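Local structure of cystathionine beta-lyase family protein, YNBB B.subtilis ortholog (Clostridium acetobutylicum, 3HVY) at residues R81-I86 and E292-A297. The protein probably acts as a pyridoxal-phosphate-dependent lyase of the methionine gamma-lyase family, related to cystathionine beta-lyase and possibly involved in aluminium resistance. Numbering follows the deposited sequence.
Sequences RVYANI and EGLFMA. With NA (sodium ion), chain X.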
ATOM      1  N   ARG D  81      -6.198  19.705  10.353  1.00 32.68           N
ATOM      2  CA  ARG D  81      -6.054  21.157  10.460  1.00 31.41           C
ATOM      3  C   ARG D  81      -6.306  21.850   9.120  1.00 33.31           C
ATOM      4  O   ARG D  81      -6.942  22.906   9.064  1.00 29.72           O
ATOM      5  CB  ARG D  81      -4.697  21.527  11.007  1.00 32.55           C
ATOM      6  CG  ARG D  81      -4.587  21.216  12.487  1.00 37.49           C
ATOM      7  CD  ARG D  81      -3.327  21.821  13.109  1.00 42.26           C
ATOM      8  NE  ARG D  81      -2.145  21.030  12.784  1.00 48.02           N
ATOM      9  CZ  ARG D  81      -1.763  19.928  13.446  1.00 53.30           C
ATOM     10  NH1 ARG D  81      -2.401  19.490  14.524  1.00 51.51           N
ATOM     11  NH2 ARG D  81      -0.692  19.274  13.052  1.00 47.45           N
ATOM     12  N   VAL D  82      -5.869  21.228   8.025  1.00 31.83           N
ATOM     13  CA  VAL D  82      -6.094  21.812   6.683  1.00 28.18           C
ATOM     14  C   VAL D  82      -7.612  21.896   6.377  1.00 31.26           C
ATOM     15  O   VAL D  82      -8.103  22.941   5.949  1.00 28.39           O
ATOM     16  CB  VAL D  82      -5.301  21.029   5.590  1.00 31.40           C
ATOM     17  CG1 VAL D  82      -5.765  21.417   4.181  1.00 32.60           C
ATOM     18  CG2 VAL D  82      -3.742  21.278   5.788  1.00 27.42           C
ATOM     19  N   TYR D  83      -8.348  20.807   6.621  1.00 27.38           N
ATOM     20  CA  TYR D  83      -9.765  20.808   6.402  1.00 29.11           C
ATOM     21  C   TYR D  83     -10.462  21.842   7.311  1.00 27.99           C
ATOM     22  O   TYR D  83     -11.363  22.549   6.862  1.00 29.28           O
ATOM     23  CB  TYR D  83     -10.368  19.453   6.692  1.00 30.05           C
ATOM     24  CG  TYR D  83     -10.521  18.476   5.546  1.00 31.31           C
ATOM     25  CD1 TYR D  83      -9.439  18.022   4.827  1.00 29.78           C
ATOM     26  CD2 TYR D  83     -11.781  17.902   5.264  1.00 30.36           C
ATOM     27  CE1 TYR D  83      -9.610  17.014   3.808  1.00 28.56           C
ATOM     28  CE2 TYR D  83     -11.945  16.949   4.282  1.00 29.40           C
ATOM     29  CZ  TYR D  83     -10.872  16.536   3.525  1.00 27.67           C
ATOM     30  OH  TYR D  83     -11.070  15.561   2.537  1.00 34.51           O
ATOM     31  N   ALA D  84     -10.104  21.890   8.590  1.00 28.73           N
ATOM     32  CA  ALA D  84     -10.716  22.885   9.513  1.00 28.27           C
ATOM     33  C   ALA D  84     -10.512  24.324   8.954  1.00 30.94           C
ATOM     34  O   ALA D  84     -11.422  25.190   8.962  1.00 30.99           O
ATOM     35  CB  ALA D  84     -10.117  22.759  10.901  1.00 26.04           C
ATOM     36  N   ASN D  85      -9.329  24.572   8.437  1.00 30.43           N
ATOM     37  CA  ASN D  85      -9.036  25.878   7.832  1.00 31.48           C
ATOM     38  C   ASN D  85      -9.940  26.127   6.601  1.00 32.20           C
ATOM     39  O   ASN D  85     -10.587  27.184   6.475  1.00 31.61           O
ATOM     40  CB  ASN D  85      -7.587  25.909   7.406  1.00 33.96           C
ATOM     41  CG  ASN D  85      -7.078  27.320   7.127  1.00 39.38           C
ATOM     42  OD1 ASN D  85      -7.851  28.295   7.101  1.00 41.26           O
ATOM     43  ND2 ASN D  85      -5.760  27.446   6.969  1.00 34.32           N
ATOM     44  N   ILE D  86     -10.038  25.144   5.715  1.00 28.47           N
ATOM     45  CA  ILE D  86     -10.835  25.291   4.493  1.00 29.31           C
ATOM     46  C   ILE D  86     -12.307  25.561   4.820  1.00 29.36           C
ATOM     47  O   ILE D  86     -12.958  26.442   4.231  1.00 27.11           O
ATOM     48  CB  ILE D  86     -10.716  24.045   3.586  1.00 27.15           C
ATOM     49  CG1 ILE D  86      -9.301  23.990   3.010  1.00 30.50           C
ATOM     50  CG2 ILE D  86     -11.793  24.058   2.468  1.00 27.25           C
ATOM     51  CD1 ILE D  86      -8.911  22.609   2.370  1.00 24.08           C
ATOM     52  N   GLU D 292      -3.354  15.018  -1.989  1.00 32.89           N
ATOM     53  CA  GLU D 292      -3.405  15.332  -3.400  1.00 28.71           C
ATOM     54  C   GLU D 292      -4.844  15.405  -3.871  1.00 29.10           C
ATOM     55  O   GLU D 292      -5.186  16.242  -4.649  1.00 27.47           O
ATOM     56  CB  GLU D 292      -2.645  14.300  -4.240  1.00 31.20           C
ATOM     57  CG  GLU D 292      -2.609  14.759  -5.700  1.00 36.44           C
ATOM     58  CD  GLU D 292      -1.726  13.938  -6.637  1.00 40.47           C
ATOM     59  OE1 GLU D 292      -1.188  12.896  -6.205  1.00 39.70           O
ATOM     60  OE2 GLU D 292      -1.575  14.369  -7.807  1.00 41.97           O
ATOM     61  N   GLY D 293      -5.692  14.485  -3.401  1.00 28.98           N
ATOM     62  CA  GLY D 293      -7.067  14.491  -3.742  1.00 28.30           C
ATOM     63  C   GLY D 293      -7.753  15.772  -3.341  1.00 27.32           C
ATOM     64  O   GLY D 293      -8.561  16.335  -4.123  1.00 29.40           O
ATOM     65  N   LEU D 294      -7.481  16.229  -2.132  1.00 30.01           N
ATOM     66  CA  LEU D 294      -7.977  17.540  -1.691  1.00 27.65           C
ATOM     67  C   LEU D 294      -7.542  18.714  -2.600  1.00 29.20           C
ATOM     68  O   LEU D 294      -8.338  19.592  -2.955  1.00 30.18           O
ATOM     69  CB  LEU D 294      -7.572  17.781  -0.234  1.00 31.54           C
ATOM     70  CG  LEU D 294      -7.948  19.099   0.426  1.00 32.32           C
ATOM     71  CD1 LEU D 294      -9.421  19.217   0.464  1.00 25.83           C
ATOM     72  CD2 LEU D 294      -7.347  19.266   1.806  1.00 27.36           C
ATOM     73  N   PHE D 295      -6.279  18.719  -2.990  1.00 28.87           N
ATOM     74  CA  PHE D 295      -5.769  19.746  -3.861  1.00 27.78           C
ATOM     75  C   PHE D 295      -6.463  19.784  -5.209  1.00 29.91           C
ATOM     76  O   PHE D 295      -6.749  20.875  -5.731  1.00 28.49           O
ATOM     77  CB  PHE D 295      -4.269  19.611  -4.022  1.00 29.77           C
ATOM     78  CG  PHE D 295      -3.663  20.785  -4.662  1.00 31.08           C
ATOM     79  CD1 PHE D 295      -3.570  21.978  -3.967  1.00 36.17           C
ATOM     80  CD2 PHE D 295      -3.235  20.729  -5.962  1.00 33.27           C
ATOM     81  CE1 PHE D 295      -3.035  23.096  -4.550  1.00 32.16           C
ATOM     82  CE2 PHE D 295      -2.700  21.823  -6.565  1.00 32.49           C
ATOM     83  CZ  PHE D 295      -2.618  23.046  -5.849  1.00 32.99           C
HETATM   84  N   MSE D 296      -6.758  18.606  -5.760  0.50 27.30           N
HETATM   85  CA  MSE D 296      -7.434  18.504  -7.042  0.50 25.57           C
HETATM   86  C   MSE D 296      -8.978  18.603  -6.923  0.50 27.43           C
HETATM   87  O   MSE D 296      -9.665  18.653  -7.939  0.50 23.04           O
HETATM   88  CB  MSE D 296      -7.088  17.150  -7.683  0.50 23.28           C
HETATM   89  CG  MSE D 296      -5.624  16.893  -8.004  0.50 32.56           C
HETATM   90 SE   MSE D 296      -5.430  14.986  -8.516  0.38 34.45          SE
HETATM   91  CE  MSE D 296      -7.063  14.831  -9.609  0.50 45.52           C
ATOM     92  N   ALA D 297      -9.516  18.610  -5.705  1.00 29.06           N
ATOM     93  CA  ALA D 297     -10.966  18.590  -5.513  1.00 30.79           C
ATOM     94  C   ALA D 297     -11.769  19.800  -6.063  1.00 32.86           C
ATOM     95  O   ALA D 297     -12.877  19.608  -6.618  1.00 33.66           O
ATOM     96  CB  ALA D 297     -11.326  18.296  -4.082  1.00 30.16           C
TER
HETATM   97 NA    NA X 427      -9.912  29.349   7.013  1.00 37.09          NA
HETATM   98  O   HOH W   1      -9.050  31.592   6.961  1.00 47.75           O
HETATM   99  O   HOH W   2      -9.842  29.021   9.640  1.00 44.30           O
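L294 reaches from helix 287-317 against an apolar patch formed by V82, Y83 and I86 on helix 74-87, and it is the only residue of 292-297 that touches 81-86. Its CD2 methyl does most of the touching, lying 3.6 Å from CG1 of V82 and 3.7 Å from CD1 of I86. The leucine and I86 meet tip to tip, CD1 of I86 also nearing the other leucine methyl, CD1 of L294, whereas the V82 side chain runs at a slant to that of L294. Y83 and L294 pass alongside one another in opposite directions; CE1 of the tyrosine ring is 3.8 Å from CD2 of L294, and the methyl approaches the ring obliquely. CG anti to the backbone N (chi1 178°) directs the leucine toward helix 74-87, and side chains from both helices together bridge axes 12.3 Å apart. The two segments run nearly parallel, at 18°, and the contact is small, burying 153 Å² in all, and wholly apolar.

Behind this patch, N85 binds a sodium ion through both its main-chain O and its side-chain OD1, each at 2.3 Å. Two waters and OD1 of N88 join the coordination, while ND2 of N85 donates to E55 of helix 18-55. The ion sits at the C-terminal end of helix 74-87, on a side that does not face L294.

Y83 also packs on L242 and I246, which flank K244, the lysine carrying pyridoxal phosphate. Helix 18-55 fills in beside the contact: A52 packs on V82 and I86, and F53 rests against L294. Y83 touches A92 and V94 of strand 91-95, an outermost strand of the mixed sheet within this chain, whereas F295 makes an edge-to-face contact with H413 of the second subunit.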